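PDB 4HZI: ABC transporter ATP-binding protein from Leptospira interrogans serovar Copenhageni, which probably binds and hydrolyses ATP as the ATPase subunit of an orphan ABC transporter involved in manganese utilization and tolerance. Local coordinates for residues S74-V77 against N78-G82; Q104-R107 against K108-I112; L126-K129 against D130-T134. All blocks are in the same frame, centred on the assembly; numbering follows the deposited sequence.

Contact 1. Residues S74-V77 against N78-G82; sequences STLV and NLIYG. With SO4 (sulfate ion), chain C.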
loop_
_atom_site.group_PDB
_atom_site.type_symbol
_atom_site.label_atom_id
_atom_site.label_comp_id
_atom_site.label_asym_id
_atom_site.label_seq_id
_atom_site.Cartn_x
_atom_site.Cartn_y
_atom_site.Cartn_z
ATOM N N SER A 74 3.227 12.047 -8.298
ATOM C CA SER A 74 4.039 11.399 -9.354
ATOM C C SER A 74 4.396 12.399 -10.430
ATOM O O SER A 74 5.529 12.399 -10.879
ATOM C CB SER A 74 3.349 10.200 -9.945
ATOM O OG SER A 74 3.389 9.131 -8.997
ATOM N N THR A 75 3.461 13.272 -10.789
ATOM C CA THR A 75 3.761 14.372 -11.718
ATOM C C THR A 75 4.879 15.282 -11.244
ATOM O O THR A 75 5.789 15.644 -11.969
ATOM C CB THR A 75 2.479 15.165 -12.037
ATOM O OG1 THR A 75 1.514 14.261 -12.588
ATOM C CG2 THR A 75 2.764 16.263 -13.026
ATOM N N LEU A 76 4.850 15.644 -9.965
ATOM C CA LEU A 76 5.852 16.482 -9.400
ATOM C C LEU A 76 7.245 15.872 -9.444
ATOM O O LEU A 76 8.224 16.579 -9.817
ATOM C CB LEU A 76 5.400 16.906 -7.957
ATOM C CG LEU A 76 6.224 17.977 -7.242
ATOM C CD1 LEU A 76 6.464 19.255 -8.042
ATOM C CD2 LEU A 76 5.507 18.321 -5.939
ATOM N N VAL A 77 7.325 14.580 -9.147
ATOM C CA VAL A 77 8.587 13.837 -9.155
ATOM C C VAL A 77 9.125 13.853 -10.585
ATOM O O VAL A 77 10.306 14.158 -10.797
ATOM C CB VAL A 77 8.380 12.392 -8.680
ATOM C CG1 VAL A 77 9.608 11.543 -8.963
ATOM C CG2 VAL A 77 8.052 12.360 -7.184
ATOM N N ASN A 78 8.230 13.581 -11.543
ATOM C CA ASN A 78 8.599 13.633 -12.967
ATOM C C ASN A 78 9.145 14.982 -13.427
ATOM O O ASN A 78 10.113 15.053 -14.201
ATOM C CB ASN A 78 7.430 13.205 -13.855
ATOM C CG ASN A 78 7.075 11.752 -13.689
ATOM O OD1 ASN A 78 7.862 10.959 -13.199
ATOM N ND2 ASN A 78 5.885 11.395 -14.099
ATOM N N LEU A 79 8.580 16.060 -12.907
ATOM C CA LEU A 79 9.015 17.386 -13.201
ATOM C C LEU A 79 10.358 17.640 -12.543
ATOM O O LEU A 79 11.291 18.131 -13.169
ATOM C CB LEU A 79 7.927 18.354 -12.751
ATOM C CG LEU A 79 8.031 19.780 -13.260
ATOM C CD1 LEU A 79 6.689 20.479 -13.247
ATOM C CD2 LEU A 79 9.042 20.573 -12.433
ATOM N N ILE A 80 10.494 17.261 -11.258
ATOM C CA ILE A 80 11.813 17.401 -10.607
ATOM C C ILE A 80 12.936 16.588 -11.312
ATOM O O ILE A 80 14.077 17.035 -11.378
ATOM C CB ILE A 80 11.693 17.067 -9.095
ATOM C CG1 ILE A 80 10.795 18.095 -8.409
ATOM C CG2 ILE A 80 13.055 17.031 -8.412
ATOM C CD1 ILE A 80 10.313 17.755 -7.024
ATOM N N TYR A 81 12.593 15.460 -11.934
ATOM C CA TYR A 81 13.565 14.612 -12.600
ATOM C C TYR A 81 13.756 14.985 -14.072
ATOM O O TYR A 81 14.454 14.280 -14.814
ATOM C CB TYR A 81 13.157 13.143 -12.441
ATOM C CG TYR A 81 14.274 12.131 -12.626
ATOM C CD1 TYR A 81 15.478 12.241 -11.933
ATOM C CD2 TYR A 81 14.127 11.056 -13.503
ATOM C CE1 TYR A 81 16.512 11.304 -12.112
ATOM C CE2 TYR A 81 15.132 10.108 -13.652
ATOM C CZ TYR A 81 16.323 10.240 -12.963
ATOM O OH TYR A 81 17.331 9.303 -13.150
ATOM N N GLY A 82 13.154 16.086 -14.499
ATOM C CA GLY A 82 13.320 16.612 -15.873
ATOM C C GLY A 82 12.591 15.831 -16.964
ATOM O O GLY A 82 12.998 15.879 -18.153
HETATM S S SO4 C . -0.457 11.047 -7.083
HETATM O O1 SO4 C . -1.110 11.864 -8.140
HETATM O O2 SO4 C . -0.315 11.930 -5.900
HETATM O O3 SO4 C . 0.902 10.676 -7.475
HETATM O O4 SO4 C . -1.347 9.954 -6.850
HETATM O O HOH W 1 6.833 9.541 -11.265
#

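Contact 2. Residues Q104-R107 against K108-I112; sequences QDLR and KRIGI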
loop_
_atom_site.group_PDB
_atom_site.type_symbol
_atom_site.label_atom_id
_atom_site.label_comp_id
_atom_site.label_asym_id
_atom_site.label_seq_id
_atom_site.Cartn_x
_atom_site.Cartn_y
_atom_site.Cartn_z
ATOM N N GLN A 104 20.198 15.391 -19.177
ATOM C CA GLN A 104 21.070 14.251 -18.855
ATOM C C GLN A 104 22.008 14.522 -17.652
ATOM O O GLN A 104 22.323 13.607 -16.860
ATOM C CB GLN A 104 21.884 13.840 -20.090
ATOM C CG GLN A 104 23.383 13.770 -19.880
ATOM C CD GLN A 104 24.132 13.425 -21.153
ATOM O OE1 GLN A 104 24.017 12.322 -21.669
ATOM N NE2 GLN A 104 24.889 14.376 -21.666
ATOM N N ASP A 105 22.481 15.755 -17.540
ATOM C CA ASP A 105 23.400 16.129 -16.462
ATOM C C ASP A 105 22.643 16.301 -15.169
ATOM O O ASP A 105 23.115 15.901 -14.098
ATOM C CB ASP A 105 24.173 17.391 -16.814
ATOM C CG ASP A 105 25.177 17.157 -17.933
ATOM O OD1 ASP A 105 25.638 16.014 -18.113
ATOM O OD2 ASP A 105 25.487 18.116 -18.653
ATOM N N LEU A 106 21.446 16.867 -15.266
ATOM C CA LEU A 106 20.539 16.931 -14.114
ATOM C C LEU A 106 20.338 15.556 -13.507
ATOM O O LEU A 106 20.582 15.362 -12.326
ATOM C CB LEU A 106 19.196 17.487 -14.549
ATOM C CG LEU A 106 18.157 17.606 -13.463
ATOM C CD1 LEU A 106 18.472 18.882 -12.692
ATOM C CD2 LEU A 106 16.750 17.633 -14.066
ATOM N N ARG A 107 19.944 14.588 -14.322
ATOM C CA ARG A 107 19.671 13.230 -13.848
ATOM C C ARG A 107 20.841 12.469 -13.228
ATOM O O ARG A 107 20.651 11.662 -12.328
ATOM C CB ARG A 107 19.017 12.420 -14.958
ATOM C CG ARG A 107 17.698 13.051 -15.397
ATOM C CD ARG A 107 16.639 12.043 -15.796
ATOM N NE ARG A 107 16.395 12.030 -17.233
ATOM C CZ ARG A 107 15.288 12.444 -17.840
ATOM N NH1 ARG A 107 14.261 12.921 -17.157
ATOM N NH2 ARG A 107 15.203 12.364 -19.159
ATOM N N LYS A 108 22.048 12.714 -13.699
ATOM C CA LYS A 108 23.246 12.189 -13.038
ATOM C C LYS A 108 23.322 12.706 -11.604
ATOM O O LYS A 108 23.781 12.012 -10.705
ATOM C CB LYS A 108 24.496 12.608 -13.823
ATOM C CG LYS A 108 25.814 12.340 -13.110
ATOM C CD LYS A 108 27.012 12.546 -14.034
ATOM C CE LYS A 108 28.255 11.837 -13.497
ATOM N NZ LYS A 108 29.507 12.291 -14.171
ATOM N N ARG A 109 22.859 13.930 -11.383
ATOM C CA ARG A 109 22.897 14.559 -10.045
ATOM C C ARG A 109 21.730 14.292 -9.055
ATOM O O ARG A 109 21.787 14.713 -7.889
ATOM C CB ARG A 109 23.100 16.050 -10.218
ATOM C CG ARG A 109 24.308 16.344 -11.117
ATOM C CD ARG A 109 24.288 17.772 -11.592
ATOM N NE ARG A 109 24.296 18.710 -10.474
ATOM C CZ ARG A 109 24.211 20.030 -10.619
ATOM N NH1 ARG A 109 24.119 20.563 -11.843
ATOM N NH2 ARG A 109 24.226 20.815 -9.548
ATOM N N ILE A 110 20.689 13.620 -9.511
ATOM C CA ILE A 110 19.524 13.292 -8.696
ATOM C C ILE A 110 19.349 11.785 -8.662
ATOM O O ILE A 110 19.095 11.172 -9.707
ATOM C CB ILE A 110 18.253 13.919 -9.258
ATOM C CG1 ILE A 110 18.392 15.442 -9.356
ATOM C CG2 ILE A 110 17.065 13.552 -8.374
ATOM C CD1 ILE A 110 17.118 16.159 -9.860
ATOM N N GLY A 111 19.513 11.172 -7.485
ATOM C CA GLY A 111 19.241 9.734 -7.344
ATOM C C GLY A 111 17.761 9.482 -7.206
ATOM O O GLY A 111 17.071 10.268 -6.581
ATOM N N ILE A 112 17.263 8.397 -7.781
ATOM C CA ILE A 112 15.878 8.019 -7.645
ATOM C C ILE A 112 15.760 6.626 -7.127
ATOM O O ILE A 112 16.397 5.706 -7.677
ATOM C CB ILE A 112 15.119 7.965 -8.991
ATOM C CG1 ILE A 112 15.182 9.291 -9.708
ATOM C CG2 ILE A 112 13.659 7.535 -8.745
ATOM C CD1 ILE A 112 14.360 10.364 -9.043
#

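Contact 3. Residues L126-K129 against D130-T134; sequences LTVK and DTILT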
loop_
_atom_site.group_PDB
_atom_site.type_symbol
_atom_site.label_atom_id
_atom_site.label_comp_id
_atom_site.label_asym_id
_atom_site.label_seq_id
_atom_site.Cartn_x
_atom_site.Cartn_y
_atom_site.Cartn_z
ATOM N N LEU A 126 19.758 -10.591 -11.987
ATOM C CA LEU A 126 21.059 -10.000 -11.665
ATOM C C LEU A 126 21.404 -10.235 -10.218
ATOM O O LEU A 126 20.519 -10.464 -9.394
ATOM C CB LEU A 126 21.038 -8.492 -11.943
ATOM C CG LEU A 126 20.597 -8.089 -13.354
ATOM C CD1 LEU A 126 20.268 -6.603 -13.461
ATOM C CD2 LEU A 126 21.672 -8.482 -14.356
ATOM N N THR A 127 22.694 -10.188 -9.902
ATOM C CA THR A 127 23.135 -10.240 -8.520
ATOM C C THR A 127 22.856 -8.874 -7.850
ATOM O O THR A 127 22.479 -7.909 -8.534
ATOM C CB THR A 127 24.629 -10.572 -8.417
ATOM O OG1 THR A 127 25.405 -9.539 -9.059
ATOM C CG2 THR A 127 24.922 -11.967 -9.061
ATOM N N VAL A 128 23.066 -8.816 -6.532
ATOM C CA VAL A 128 23.044 -7.576 -5.760
ATOM C C VAL A 128 24.044 -6.569 -6.332
ATOM O O VAL A 128 23.683 -5.442 -6.660
ATOM C CB VAL A 128 23.320 -7.857 -4.264
ATOM C CG1 VAL A 128 23.683 -6.620 -3.486
ATOM C CG2 VAL A 128 22.121 -8.530 -3.616
ATOM N N LYS A 129 25.297 -6.982 -6.498
ATOM C CA LYS A 129 26.316 -6.069 -7.022
ATOM C C LYS A 129 25.919 -5.567 -8.412
ATOM O O LYS A 129 26.053 -4.378 -8.728
ATOM C CB LYS A 129 27.671 -6.790 -7.064
ATOM C CG LYS A 129 28.849 -5.981 -7.581
ATOM C CD LYS A 129 30.008 -6.908 -7.982
ATOM C CE LYS A 129 29.749 -7.532 -9.353
ATOM N NZ LYS A 129 30.535 -8.774 -9.606
ATOM N N ASP A 130 25.463 -6.481 -9.252
ATOM C CA ASP A 130 25.067 -6.141 -10.605
ATOM C C ASP A 130 23.931 -5.113 -10.616
ATOM O O ASP A 130 23.885 -4.190 -11.431
ATOM C CB ASP A 130 24.621 -7.403 -11.338
ATOM C CG ASP A 130 25.782 -8.346 -11.635
ATOM O OD1 ASP A 130 26.936 -7.857 -11.710
ATOM O OD2 ASP A 130 25.529 -9.565 -11.784
ATOM N N THR A 131 22.992 -5.306 -9.714
ATOM C CA THR A 131 21.844 -4.416 -9.605
ATOM C C THR A 131 22.298 -3.016 -9.239
ATOM O O THR A 131 21.797 -2.050 -9.789
ATOM C CB THR A 131 20.846 -4.988 -8.579
ATOM O OG1 THR A 131 20.357 -6.250 -9.064
ATOM C CG2 THR A 131 19.681 -4.056 -8.369
ATOM N N ILE A 132 23.263 -2.900 -8.339
ATOM C CA ILE A 132 23.765 -1.601 -7.977
ATOM C C ILE A 132 24.463 -0.955 -9.178
ATOM O O ILE A 132 24.298 0.225 -9.455
ATOM C CB ILE A 132 24.645 -1.669 -6.746
ATOM C CG1 ILE A 132 23.796 -2.198 -5.587
ATOM C CG2 ILE A 132 25.248 -0.304 -6.428
ATOM C CD1 ILE A 132 24.564 -2.498 -4.350
ATOM N N LEU A 133 25.225 -1.746 -9.914
ATOM C CA LEU A 133 25.949 -1.214 -11.053
ATOM C C LEU A 133 25.015 -0.723 -12.153
ATOM O O LEU A 133 25.342 0.219 -12.852
ATOM C CB LEU A 133 26.932 -2.269 -11.579
ATOM C CG LEU A 133 28.116 -2.526 -10.619
ATOM C CD1 LEU A 133 28.795 -3.827 -11.000
ATOM C CD2 LEU A 133 29.135 -1.388 -10.647
ATOM N N THR A 134 23.842 -1.317 -12.320
ATOM C CA THR A 134 22.899 -0.762 -13.332
ATOM C C THR A 134 22.544 0.700 -13.075
ATOM O O THR A 134 22.086 1.387 -13.969
ATOM C CB THR A 134 21.586 -1.525 -13.392
ATOM O OG1 THR A 134 20.942 -1.434 -12.112
ATOM C CG2 THR A 134 21.839 -2.974 -13.776
#

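Contact 1. Residues S74-V77 against N78-G82
I80 lays its CD1 methyl against the branch carbon of L76 one turn earlier, CD1 to CG 4.1 Å, and its CG1 passes over the carbonyl oxygen of L76. Its CG1 branch stands beside the backbone N (chi1 -65°) and therefore runs back along the helix toward L76. Under this pair I80 N donates to L76 O at 2.8 Å with an N-H...O angle of 168°, and L79 N reaches T75 O at 3.0 Å; the last rung, Y81 N to V77 O, bends to 139°. At the amino end, S74 N gives its hydrogen to sulfate O3 at 2.8 Å. The sulfate also accepts from G70 N, G72 N and K73 NZ; these bonds, where the loop after strand 62-67 enters helix 73-80, are consistent with a Walker A P-loop, in which the anion would occupy a nucleotide phosphate site. The more open flank carries N78, whose amide folds back beside the S74 carbonyl; one water donates to both S74 O, at 3.2 Å, and N78 OD1, at 2.6 Å. On the buried flank V77 touches I230 and D198, and I80 touches F194, I196 and L228, all of strands 194-198 and 227-231. A Schellman motif ends the helix: M83 N bonds N78 O, G82 N bonds L79 O at 3.1 Å, and G82, its C-prime residue, has positive phi.

Contact 2. Residues Q104-R107 against K108-I112
L106 and I110 meet through CG and CD1, 4.0 Å apart, where the chain turns through R109 from helix 103-108 into strand 110-113. This strand is an outermost member of the chain's mixed six-stranded sheet, in the nucleotide-binding fold of ABC ATPases, and it runs parallel to strand 194-198. The last turn of the helix shows its ending in the bond geometry. K108 N still bonds Q104 O, at 3.3 Å, with the donor tilted 34° from the carbonyl plane. R109 N makes two weak bonds, to L106 O at 2.9 Å with a bent N-H...O angle of 129°, and to D105 O at 3.4 Å. I110 N then makes a weak bond to R107 O, also at 3.4 Å, as the chain leaves the turn. The arginine heads find their acceptors elsewhere: R107 NH1 donates to Y81 O, while R109 NE forms a salt bridge with D193 and its NH1 has a long, weak ion pair with E96. Q104 OE1 accepts from I140 N. G111 is fixed through its backbone to F194 and I196 of the neighbouring strand, while I110 sets its side chain on the same two residues. L106 also packs on L93 and Y98. With CG beside its backbone N (chi1 -52°), R109 brings that carbon to the end of the D105 carbonyl, R109 CG lying 3.2 Å from D105 O.

Contact 3. Residues L126-K129 against D130-T134
T131 doubles its grip on the T127 carbonyl: OG1 donates to T127 O at 2.7 Å and T131 N donates to the same oxygen at 2.9 Å, from opposite faces of the carbonyl plane. This is the first turn of helix 128-133, opened by a capping box between T127 and D130. T127 is the N-cap; its OG1 accepts from D130 N, although that oxygen's place is less sure, and T127 N returns a weak bond to D130 OD2 at 3.5 Å. The packed side of the helix carries V128 and I132, whose CG1 and CD1 lie 4.3 Å apart; both also touch L158 and I182, of helices 148-160 and 176-188. L133, alongside K129, is packed too, against P146, E151 and T154. The looser side holds the exposed L126, its CB 3.8 Å from D130 CB and its CD1 meeting T134 CG2 tip to tip at 4.0 Å, and the ammonium of K129, which has a long, weak ion pair with E151 and stays beyond salt-bridge range of D130. With chi1 at 61°, T134 OG1 donates to T131 O at 2.6 Å and is also hydrogen-bonded to R186 NE.

Overall arrangement
From the N terminus, the chain reaches contact 1 on helix 73-80, then contact 2 at the junction of helix 103-108 with strand 110-113, and finally contact 3 on helix 128-133. All three are local, each closing only a turn of helix or a helix end, and they follow in series without nesting or crossing. Contacts 1 and 2 touch, their centres about 12 Å apart: the R107 guanidinium and the Y81 ring bridge them, joining the C-terminal end of helix 73-80 to the sheet's outer strand. Contact 3 stands apart, its nearest atoms about 9 Å from contact 1 and about 10 Å from contact 2, among helices 148-160 and 176-188.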